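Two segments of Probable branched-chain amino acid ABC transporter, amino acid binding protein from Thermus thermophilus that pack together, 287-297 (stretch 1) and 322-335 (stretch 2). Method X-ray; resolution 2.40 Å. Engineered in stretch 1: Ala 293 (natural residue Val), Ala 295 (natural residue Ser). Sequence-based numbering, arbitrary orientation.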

# COMPACT_ATOMS: atom_id res chain seq x y z
N TYR A 287 -2.55 -6.21 -11.67
CA TYR A 287 -3.59 -7.16 -11.34
C TYR A 287 -3.66 -8.20 -12.45
O TYR A 287 -3.69 -9.38 -12.19
CB TYR A 287 -4.90 -6.39 -11.15
CG TYR A 287 -6.00 -7.15 -10.50
CD1 TYR A 287 -5.93 -7.49 -9.17
CD2 TYR A 287 -7.12 -7.58 -11.24
CE1 TYR A 287 -6.92 -8.19 -8.55
CE2 TYR A 287 -8.16 -8.32 -10.63
CZ TYR A 287 -8.03 -8.62 -9.27
OH TYR A 287 -8.98 -9.33 -8.59
N THR A 288 -3.57 -7.80 -13.70
CA THR A 288 -3.45 -8.77 -14.80
C THR A 288 -2.20 -9.65 -14.64
O THR A 288 -2.25 -10.86 -14.83
CB THR A 288 -3.37 -8.06 -16.18
OG1 THR A 288 -4.29 -6.98 -16.23
CG2 THR A 288 -3.67 -9.03 -17.34
N ASN A 289 -1.07 -9.02 -14.28
CA ASN A 289 0.23 -9.66 -14.11
C ASN A 289 0.22 -10.74 -13.02
O ASN A 289 0.62 -11.88 -13.25
CB ASN A 289 1.23 -8.55 -13.80
CG ASN A 289 2.68 -8.99 -13.86
OD1 ASN A 289 3.00 -10.15 -14.16
ND2 ASN A 289 3.58 -8.04 -13.55
N GLY A 290 -0.27 -10.40 -11.84
CA GLY A 290 -0.49 -11.39 -10.77
C GLY A 290 -1.45 -12.52 -11.13
O GLY A 290 -1.26 -13.67 -10.74
N MET A 291 -2.47 -12.19 -11.89
CA MET A 291 -3.47 -13.19 -12.23
C MET A 291 -2.83 -14.19 -13.20
O MET A 291 -3.07 -15.41 -13.13
CB MET A 291 -4.74 -12.53 -12.82
CG MET A 291 -5.90 -13.50 -12.90
SD MET A 291 -7.53 -12.73 -13.13
CE MET A 291 -7.53 -12.02 -11.49
N LEU A 292 -1.99 -13.70 -14.11
CA LEU A 292 -1.32 -14.64 -15.00
C LEU A 292 -0.40 -15.58 -14.18
O LEU A 292 -0.44 -16.79 -14.35
CB LEU A 292 -0.55 -13.90 -16.12
CG LEU A 292 0.39 -14.74 -16.98
CD1 LEU A 292 -0.46 -15.74 -17.79
CD2 LEU A 292 1.35 -13.92 -17.91
N ALA A 293 0.38 -15.05 -13.25
CA ALA A 293 1.28 -15.86 -12.46
C ALA A 293 0.49 -16.90 -11.67
O ALA A 293 0.86 -18.08 -11.68
CB ALA A 293 2.07 -15.01 -11.53
N ALA A 294 -0.57 -16.48 -10.96
CA ALA A 294 -1.36 -17.45 -10.20
C ALA A 294 -2.04 -18.46 -11.15
O ALA A 294 -2.11 -19.66 -10.84
CB ALA A 294 -2.41 -16.74 -9.39
N ALA A 295 -2.54 -17.97 -12.28
CA ALA A 295 -3.16 -18.85 -13.28
C ALA A 295 -2.19 -19.90 -13.81
O ALA A 295 -2.56 -21.06 -13.94
CB ALA A 295 -3.74 -18.03 -14.45
N ILE A 296 -0.94 -19.51 -14.07
CA ILE A 296 0.06 -20.47 -14.52
C ILE A 296 0.24 -21.58 -13.46
O ILE A 296 0.13 -22.78 -13.80
CB ILE A 296 1.39 -19.83 -14.93
CG1 ILE A 296 1.16 -18.87 -16.09
CG2 ILE A 296 2.45 -20.93 -15.32
CD1 ILE A 296 2.40 -18.13 -16.64
N ALA A 297 0.43 -21.16 -12.20
CA ALA A 297 0.61 -22.06 -11.04
C ALA A 297 -0.59 -22.96 -10.90
O ALA A 297 -0.44 -24.16 -10.84
CB ALA A 297 0.80 -21.27 -9.76
N GLY A 322 6.13 -29.49 -19.94
CA GLY A 322 5.28 -30.04 -21.00
C GLY A 322 4.23 -29.05 -21.54
O GLY A 322 3.39 -29.42 -22.38
N MET A 323 4.26 -27.80 -21.04
CA MET A 323 3.27 -26.76 -21.40
C MET A 323 3.68 -26.07 -22.70
O MET A 323 4.08 -24.88 -22.68
CB MET A 323 3.16 -25.76 -20.25
CG MET A 323 1.90 -24.88 -20.15
SD MET A 323 1.97 -23.77 -18.65
CE MET A 323 1.17 -24.79 -17.45
N ASN A 324 3.63 -26.81 -23.81
CA ASN A 324 4.02 -26.29 -25.13
C ASN A 324 3.28 -26.89 -26.31
O ASN A 324 2.55 -27.89 -26.18
CB ASN A 324 5.52 -26.47 -25.34
CG ASN A 324 5.98 -27.87 -25.04
OD1 ASN A 324 5.63 -28.82 -25.73
ND2 ASN A 324 6.75 -28.01 -24.00
N GLY A 325 3.45 -26.25 -27.46
CA GLY A 325 2.70 -26.64 -28.67
C GLY A 325 1.21 -26.50 -28.49
O GLY A 325 0.73 -25.51 -27.97
N PRO A 326 0.44 -27.49 -28.96
CA PRO A 326 -1.01 -27.58 -28.75
C PRO A 326 -1.36 -27.78 -27.27
O PRO A 326 -2.52 -27.73 -26.91
CB PRO A 326 -1.40 -28.89 -29.49
CG PRO A 326 -0.22 -29.28 -30.29
CD PRO A 326 0.99 -28.58 -29.78
N ASN A 327 -0.35 -28.04 -26.44
CA ASN A 327 -0.56 -28.23 -25.00
C ASN A 327 -0.13 -26.95 -24.24
O ASN A 327 0.12 -26.97 -23.03
CB ASN A 327 0.25 -29.45 -24.55
CG ASN A 327 -0.18 -30.00 -23.18
OD1 ASN A 327 0.66 -30.33 -22.31
ND2 ASN A 327 -1.48 -30.08 -22.97
N ALA A 328 -0.08 -25.83 -24.96
CA ALA A 328 0.26 -24.56 -24.35
C ALA A 328 -0.92 -24.03 -23.53
O ALA A 328 -2.05 -24.47 -23.71
CB ALA A 328 0.67 -23.53 -25.41
N PHE A 329 -0.63 -23.08 -22.65
CA PHE A 329 -1.65 -22.51 -21.82
C PHE A 329 -2.04 -21.15 -22.43
O PHE A 329 -1.20 -20.27 -22.65
CB PHE A 329 -1.14 -22.44 -20.36
CG PHE A 329 -2.12 -21.87 -19.39
CD1 PHE A 329 -3.45 -22.31 -19.36
CD2 PHE A 329 -1.71 -20.91 -18.47
CE1 PHE A 329 -4.37 -21.77 -18.45
CE2 PHE A 329 -2.60 -20.36 -17.54
CZ PHE A 329 -3.94 -20.78 -17.54
N LYS A 330 -3.31 -21.02 -22.76
CA LYS A 330 -3.79 -19.81 -23.35
C LYS A 330 -4.88 -19.16 -22.52
O LYS A 330 -6.04 -19.20 -22.87
CB LYS A 330 -4.22 -20.05 -24.80
CG LYS A 330 -4.76 -21.46 -25.10
CD LYS A 330 -6.20 -21.76 -24.51
CE LYS A 330 -7.11 -22.61 -25.48
NZ LYS A 330 -8.04 -21.76 -26.32
N PRO A 331 -4.52 -18.54 -21.39
CA PRO A 331 -5.62 -17.89 -20.64
C PRO A 331 -6.11 -16.55 -21.25
O PRO A 331 -7.16 -16.07 -20.88
CB PRO A 331 -5.00 -17.68 -19.26
CG PRO A 331 -3.50 -17.46 -19.58
CD PRO A 331 -3.20 -18.33 -20.77
N GLY A 332 -5.38 -15.96 -22.19
CA GLY A 332 -5.72 -14.64 -22.73
C GLY A 332 -5.26 -13.48 -21.86
O GLY A 332 -5.89 -12.46 -21.83
N PHE A 333 -4.15 -13.62 -21.14
CA PHE A 333 -3.64 -12.47 -20.37
C PHE A 333 -2.57 -11.68 -21.08
O PHE A 333 -2.50 -10.44 -20.95
CB PHE A 333 -3.13 -12.87 -18.99
CG PHE A 333 -4.20 -13.29 -18.07
CD1 PHE A 333 -5.22 -12.41 -17.73
CD2 PHE A 333 -4.21 -14.56 -17.54
CE1 PHE A 333 -6.20 -12.79 -16.83
CE2 PHE A 333 -5.20 -14.95 -16.65
CZ PHE A 333 -6.20 -14.08 -16.31
N ALA A 334 -1.75 -12.39 -21.85
CA ALA A 334 -0.64 -11.79 -22.55
C ALA A 334 -0.80 -12.05 -24.01
O ALA A 334 -1.49 -13.01 -24.39
CB ALA A 334 0.71 -12.39 -22.05
N VAL A 335 -0.14 -11.24 -24.82
CA VAL A 335 -0.19 -11.32 -26.26
C VAL A 335 0.57 -12.55 -26.78
O VAL A 335 1.30 -13.18 -26.04
CB VAL A 335 0.41 -10.03 -26.89
CG1 VAL A 335 -0.35 -8.84 -26.46
CG2 VAL A 335 1.89 -9.86 -26.54

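This is a predominantly apolar contact in which one flank of a helix receives two phenylalanine rings from an irregular segment, with no hydrogen bond passing between the two. The amides of residues 291 to 297 are all bonded within the helix, for example Ala 295 N to Met 291 O (2.7 Å), so what it offers its neighbour is mainly carbon surface.

Phe 333 makes the most extensive contact, its broad, flat ring being able to touch several helix residues at once. The ring lies against Thr 288, Met 291, Leu 292 and Ala 295, residues that recur at intervals of three and four (288, 291/292, 295) and so share one side of the helix. Leu 292 N sits over one face of the ring, and Leu 292 CA is 3.8 Å from Phe 333 CD2, so the ring reaches the helix backbone itself. Thr 288 turns a methyl to it, CG2 lying 3.7 Å from Phe 333 CD1, while its OG1 is hydrogen-bonded elsewhere in the structure. Met 291 suits the site because its flexible, apolar chain can lie along the ring: Met 291 CG is 3.5 Å from Phe 333 CZ, and Met 291 SD is 4.8 Å from the centroid of the Phe 333 ring, in an oblique sulfur-aromatic arrangement.

Leu 292 suits its place because its branched end spreads among several partners: CD1 meets Pro 331 CG at 3.9 Å, and CD2 comes within 4.5 Å of Ala 334 CB.

Ala 295, an engineered residue, touches both rings, its CB being 4.0 Å from Phe 329 CE2 and 4.1 Å from Phe 333 CE2. Phe 329 also approaches the backbone obliquely, with its CE2 3.7 Å from Ala 295 O. Ile 296 extends the apolar surface, CG1 lying 4.3 Å from Phe 329 CD2 and CG2 4.4 Å from Met 323 SD, a looser fit.

Between the phenylalanines, Gly 332 adopts a positive phi of 82°, where a CB would be jammed against the preceding carbonyl oxygen; glycine suits this backbone conformation.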